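PDB 6WBT: cellulase IBT99 from Metagenomes, which probably hydrolyses 6-phospho-alpha-glucosides as a family 4 glycosidase that uses NAD and a manganese ion. Local coordinates for residues A[25-30]-A[328-333]; A[396-401]-A[405-410]. One frame throughout, in Å; residues are numbered along the deposited sequence.

Interaction 1: A[25-30]-A[328-333]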
loop_
_atom_site.group_PDB
_atom_site.type_symbol
_atom_site.label_atom_id
_atom_site.label_comp_id
_atom_site.label_asym_id
_atom_site.label_seq_id
_atom_site.Cartn_x
_atom_site.Cartn_y
_atom_site.Cartn_z
ATOM N N LEU A 25 19.028 20.934 35.826
ATOM C CA LEU A 25 18.928 21.960 36.856
ATOM C C LEU A 25 18.835 23.362 36.269
ATOM O O LEU A 25 18.288 24.259 36.922
ATOM C CB LEU A 25 20.122 21.872 37.806
ATOM C CG LEU A 25 20.217 20.614 38.674
ATOM C CD1 LEU A 25 21.450 20.663 39.567
ATOM C CD2 LEU A 25 18.955 20.436 39.503
ATOM N N ASP A 26 19.351 23.573 35.057
ATOM C CA ASP A 26 19.242 24.877 34.414
ATOM C C ASP A 26 17.820 25.208 33.987
ATOM O O ASP A 26 17.553 26.357 33.624
ATOM C CB ASP A 26 20.168 24.953 33.199
ATOM C CG ASP A 26 21.631 24.897 33.579
ATOM O OD1 ASP A 26 21.961 25.256 34.730
ATOM O OD2 ASP A 26 22.454 24.501 32.726
ATOM N N GLN A 27 16.910 24.233 34.011
ATOM C CA GLN A 27 15.509 24.469 33.687
ATOM C C GLN A 27 14.655 24.278 34.933
ATOM O O GLN A 27 13.618 23.610 34.891
ATOM C CB GLN A 27 15.051 23.547 32.562
ATOM C CG GLN A 27 15.845 23.700 31.276
ATOM C CD GLN A 27 15.625 25.044 30.614
ATOM O OE1 GLN A 27 16.573 25.704 30.191
ATOM N NE2 GLN A 27 14.365 25.454 30.515
ATOM N N ARG A 28 15.089 24.872 36.047
ATOM C CA ARG A 28 14.444 24.605 37.328
ATOM C C ARG A 28 13.078 25.271 37.427
ATOM O O ARG A 28 12.179 24.738 38.089
ATOM C CB ARG A 28 15.354 25.067 38.463
ATOM C CG ARG A 28 15.176 24.313 39.767
ATOM C CD ARG A 28 16.473 24.288 40.568
ATOM N NE ARG A 28 16.992 25.627 40.842
ATOM C CZ ARG A 28 17.984 26.203 40.167
ATOM N NH1 ARG A 28 18.575 25.556 39.171
ATOM N NH2 ARG A 28 18.385 27.426 40.488
ATOM N N GLN A 29 12.898 26.428 36.785
ATOM C CA GLN A 29 11.598 27.090 36.824
ATOM C C GLN A 29 10.559 26.344 35.997
ATOM O O GLN A 29 9.374 26.344 36.350
ATOM C CB GLN A 29 11.718 28.533 36.331
ATOM C CG GLN A 29 12.322 29.494 37.339
ATOM C CD GLN A 29 12.031 30.944 37.000
ATOM O OE1 GLN A 29 12.483 31.858 37.688
ATOM N NE2 GLN A 29 11.266 31.159 35.936
ATOM N N LYS A 30 10.977 25.705 34.906
ATOM C CA LYS A 30 10.043 24.999 34.037
ATOM C C LYS A 30 9.803 23.561 34.470
ATOM O O LYS A 30 8.719 23.019 34.221
ATOM C CB LYS A 30 10.549 25.022 32.591
ATOM C CG LYS A 30 10.823 26.419 32.050
ATOM C CD LYS A 30 9.867 26.785 30.922
ATOM C CE LYS A 30 8.435 26.909 31.413
ATOM N NZ LYS A 30 7.493 27.211 30.301
ATOM N N VAL A 328 13.006 17.891 25.524
ATOM C CA VAL A 328 11.947 16.932 25.222
ATOM C C VAL A 328 11.067 16.703 26.447
ATOM O O VAL A 328 9.836 16.782 26.367
ATOM C CB VAL A 328 12.551 15.615 24.701
ATOM C CG1 VAL A 328 11.493 14.531 24.660
ATOM C CG2 VAL A 328 13.157 15.822 23.315
ATOM N N VAL A 329 11.685 16.413 27.597
ATOM C CA VAL A 329 10.924 16.236 28.833
ATOM C C VAL A 329 10.133 17.494 29.154
ATOM O O VAL A 329 8.958 17.430 29.535
ATOM C CB VAL A 329 11.859 15.866 29.999
ATOM C CG1 VAL A 329 11.052 15.656 31.273
ATOM C CG2 VAL A 329 12.699 14.648 29.663
ATOM N N GLU A 330 10.771 18.658 29.019
ATOM C CA GLU A 330 10.092 19.918 29.291
ATOM C C GLU A 330 8.886 20.100 28.378
ATOM O O GLU A 330 7.835 20.587 28.811
ATOM C CB GLU A 330 11.074 21.076 29.133
ATOM C CG GLU A 330 10.479 22.446 29.379
ATOM C CD GLU A 330 11.472 23.560 29.118
ATOM O OE1 GLU A 330 12.691 23.317 29.248
ATOM O OE2 GLU A 330 11.035 24.678 28.778
ATOM N N SER A 331 9.015 19.702 27.110
ATOM C CA SER A 331 7.886 19.785 26.193
ATOM C C SER A 331 6.812 18.754 26.513
ATOM O O SER A 331 5.648 18.962 26.159
ATOM C CB SER A 331 8.363 19.620 24.750
ATOM O OG SER A 331 7.302 19.842 23.837
ATOM N N LEU A 332 7.178 17.652 27.171
ATOM C CA LEU A 332 6.191 16.682 27.632
ATOM C C LEU A 332 5.426 17.183 28.850
ATOM O O LEU A 332 4.263 16.808 29.046
ATOM C CB LEU A 332 6.872 15.351 27.961
ATOM C CG LEU A 332 7.448 14.529 26.807
ATOM C CD1 LEU A 332 8.425 13.487 27.329
ATOM C CD2 LEU A 332 6.332 13.861 26.028
ATOM N N ILE A 333 6.054 18.023 29.671
ATOM C CA ILE A 333 5.412 18.505 30.890
ATOM C C ILE A 333 4.414 19.612 30.574
ATOM O O ILE A 333 3.259 19.572 31.013
ATOM C CB ILE A 333 6.473 18.979 31.899
ATOM C CG1 ILE A 333 7.447 17.848 32.222
ATOM C CG2 ILE A 333 5.813 19.486 33.172
ATOM C CD1 ILE A 333 8.758 18.320 32.802
#
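Gln27 and Lys30 meet the same carboxylate, that of Glu330, each at a different oxygen. The polar half of the contact is the approach of Gln27 NE2 to Glu330 OE1, 3.0 Å apart. The amide and carboxylate planes are only 13° from parallel, although the two side chains run at about a right angle to each other. A bend at chi2 (-67°) turns the Gln27 amide toward Glu330 OE1. Glu330 reaches across because its CG stands anti to the backbone N (chi1 179°) and the chain beyond is extended.

The backbones are well separated, with CA of Lys30 7.0 Å from CA of Glu330. In the fold, residues 25-30 belong to the beta-alpha-beta crossover that runs from strand 5-10 through helix 17-25 to the parallel strand 33-39, a Rossmann-type unit. Residues 328-333 lie on helix 321-334, whose Val329 and Leu332 rest on strands 81-84 and 143-146 of the same sheet.

The other kind of contact is van der Waals: the Lys30 methylenes pass beside the carboxylate, with CD 3.2 Å and CG 3.7 Å from Glu330 OE2. The ammonium leads away, and NZ of Lys30 is 4.6 Å from Glu330 OE2, so any attraction there is probably weak. That nitrogen has a weak hydrogen bond to His334 and a long, weak ion pair with Glu336, whose carboxylate lies close to that of Glu330, like charges that Lys30 may partly offset. With an alanine at this helix position, the Gln27 amide would probably lose its facing oxygen and a gap open beside the Lys30 methylenes.

Interaction 2: A[396-401]-A[405-410]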
loop_
_atom_site.group_PDB
_atom_site.type_symbol
_atom_site.label_atom_id
_atom_site.label_comp_id
_atom_site.label_asym_id
_atom_site.label_seq_id
_atom_site.Cartn_x
_atom_site.Cartn_y
_atom_site.Cartn_z
ATOM N N LEU A 396 17.111 -8.866 13.061
ATOM C CA LEU A 396 17.817 -8.968 14.332
ATOM C C LEU A 396 16.855 -8.944 15.512
ATOM O O LEU A 396 17.107 -9.600 16.530
ATOM C CB LEU A 396 18.840 -7.840 14.459
ATOM C CG LEU A 396 19.867 -8.003 15.580
ATOM C CD1 LEU A 396 20.810 -9.154 15.273
ATOM C CD2 LEU A 396 20.640 -6.714 15.797
ATOM N N VAL A 397 15.754 -8.197 15.399
ATOM C CA VAL A 397 14.749 -8.194 16.457
ATOM C C VAL A 397 14.033 -9.538 16.511
ATOM O O VAL A 397 13.734 -10.056 17.594
ATOM C CB VAL A 397 13.765 -7.029 16.255
ATOM C CG1 VAL A 397 12.637 -7.095 17.274
ATOM C CG2 VAL A 397 14.494 -5.698 16.357
ATOM N N GLU A 398 13.754 -10.130 15.346
ATOM C CA GLU A 398 13.134 -11.450 15.317
ATOM C C GLU A 398 14.059 -12.517 15.888
ATOM O O GLU A 398 13.585 -13.520 16.432
ATOM C CB GLU A 398 12.730 -11.810 13.888
ATOM C CG GLU A 398 11.720 -10.859 13.269
ATOM C CD GLU A 398 11.439 -11.175 11.814
ATOM O OE1 GLU A 398 11.994 -12.170 11.302
ATOM O OE2 GLU A 398 10.664 -10.427 11.182
ATOM N N ALA A 399 15.375 -12.320 15.775
ATOM C CA ALA A 399 16.319 -13.271 16.351
ATOM C C ALA A 399 16.282 -13.248 17.873
ATOM O O ALA A 399 16.509 -14.281 18.513
ATOM C CB ALA A 399 17.732 -12.977 15.848
ATOM N N ALA A 400 15.999 -12.088 18.469
ATOM C CA ALA A 400 15.895 -11.995 19.920
ATOM C C ALA A 400 14.574 -12.551 20.435
ATOM O O ALA A 400 14.526 -13.098 21.542
ATOM C CB ALA A 400 16.062 -10.542 20.367
ATOM N N ILE A 401 13.503 -12.423 19.653
ATOM C CA ILE A 401 12.196 -12.902 20.089
ATOM C C ILE A 401 12.077 -14.405 19.882
ATOM O O ILE A 401 11.683 -15.144 20.791
ATOM C CB ILE A 401 11.079 -12.142 19.350
ATOM C CG1 ILE A 401 11.132 -10.650 19.688
ATOM C CG2 ILE A 401 9.716 -12.729 19.694
ATOM C CD1 ILE A 401 10.138 -9.816 18.909
ATOM N N TYR A 405 18.962 -18.744 15.581
ATOM C CA TYR A 405 20.314 -18.470 15.109
ATOM C C TYR A 405 20.319 -18.057 13.642
ATOM O O TYR A 405 21.145 -17.232 13.233
ATOM C CB TYR A 405 21.199 -19.700 15.322
ATOM C CG TYR A 405 22.582 -19.599 14.714
ATOM C CD1 TYR A 405 22.836 -20.071 13.431
ATOM C CD2 TYR A 405 23.637 -19.044 15.427
ATOM C CE1 TYR A 405 24.096 -19.983 12.873
ATOM C CE2 TYR A 405 24.903 -18.955 14.877
ATOM C CZ TYR A 405 25.126 -19.425 13.600
ATOM O OH TYR A 405 26.382 -19.338 13.047
ATOM N N GLU A 406 19.408 -18.614 12.842
ATOM C CA GLU A 406 19.388 -18.312 11.415
ATOM C C GLU A 406 18.932 -16.884 11.147
ATOM O O GLU A 406 19.412 -16.250 10.200
ATOM C CB GLU A 406 18.485 -19.306 10.683
ATOM C CG GLU A 406 18.708 -19.358 9.183
ATOM C CD GLU A 406 17.905 -20.456 8.516
ATOM O OE1 GLU A 406 17.190 -20.162 7.536
ATOM O OE2 GLU A 406 17.986 -21.614 8.978
ATOM N N LYS A 407 18.013 -16.362 11.964
ATOM C CA LYS A 407 17.598 -14.971 11.812
ATOM C C LYS A 407 18.751 -14.020 12.100
ATOM O O LYS A 407 18.870 -12.965 11.466
ATOM C CB LYS A 407 16.416 -14.672 12.733
ATOM C CG LYS A 407 15.141 -15.431 12.395
ATOM C CD LYS A 407 14.255 -14.650 11.439
ATOM C CE LYS A 407 12.936 -15.372 11.203
ATOM N NZ LYS A 407 11.958 -14.525 10.465
ATOM N N ALA A 408 19.611 -14.375 13.058
ATOM C CA ALA A 408 20.781 -13.551 13.344
ATOM C C ALA A 408 21.771 -13.585 12.188
ATOM O O ALA A 408 22.359 -12.555 11.836
ATOM C CB ALA A 408 21.448 -14.013 14.640
ATOM N N LEU A 409 21.970 -14.759 11.584
ATOM C CA LEU A 409 22.842 -14.852 10.418
ATOM C C LEU A 409 22.281 -14.051 9.250
ATOM O O LEU A 409 23.036 -13.455 8.473
ATOM C CB LEU A 409 23.035 -16.317 10.025
ATOM C CG LEU A 409 23.939 -16.589 8.823
ATOM C CD1 LEU A 409 25.342 -16.061 9.079
ATOM C CD2 LEU A 409 23.972 -18.075 8.505
HETATM N N MSE A 410 20.959 -14.023 9.114
HETATM C CA MSE A 410 20.304 -13.231 8.082
HETATM C C MSE A 410 20.482 -11.740 8.346
HETATM O O MSE A 410 20.579 -10.941 7.415
HETATM C CB MSE A 410 18.818 -13.583 8.004
HETATM C CG MSE A 410 18.531 -14.929 7.363
HETATM SE SE MSE A 410 16.639 -15.394 7.393
HETATM C CE MSE A 410 16.683 -16.915 6.176
#
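Ala399 and Lys407 mark the nearest approach of the two backbones, their CA atoms 5.0 Å apart. The short helical segments run almost antiparallel, at 164° between their N-to-C directions, and their axes close to 7.8 Å. This is a helical hairpin with a two-residue connection between helix 380-402 and helix 405-414, and small residues at the interface fit such close spacing. CB of Ala399 lies 3.8 Å from CB of Lys407 and 4.0 Å from CB of Ala408, so the apolar part of the contact is made of methyl and methylene groups.

At one margin of this patch, Glu398 and Lys407 form a salt bridge in which Lys407 NZ donates to Glu398 OE1 at 2.5 Å, a length shorter than usual and not to be leaned on. Bending at chi2 (-91°) and extended thereafter, the lysine chain brings its CD to 4.0 Å from CB of Glu398.

The other carboxylate oxygen, Glu398 OE2, forms a salt bridge with Arg380 of the second subunit, making this acid a link between the hairpin and the subunit interface. Within the chain, Leu396 and Ala400 pack on helix 114-136, Val397 and Ile401 on helix 151-161, and Ala408 on helix 421-434.

In the fold
From the N terminus, the chain passes strand 5-10 and helix 17-25 and enters the turn 25-30, the first half of interaction 1. It then runs through 297 residues, including most of the mixed sheet and the four-stranded antiparallel sheet, before helix 321-334 closes that long loop. Interaction 1 therefore ties the Rossmann-type N-terminal part of this family 4 enzyme to its C-terminal part. Interaction 2 opens only afterwards and pairs two consecutive C-terminal helices, 380-402 and 405-414, a short local hairpin beside that long closure. The two are in series, neither nested nor crossing. Interactions 1 and 2 lie on opposite sides of the chain's centre, their nearest atoms about 22 Å apart.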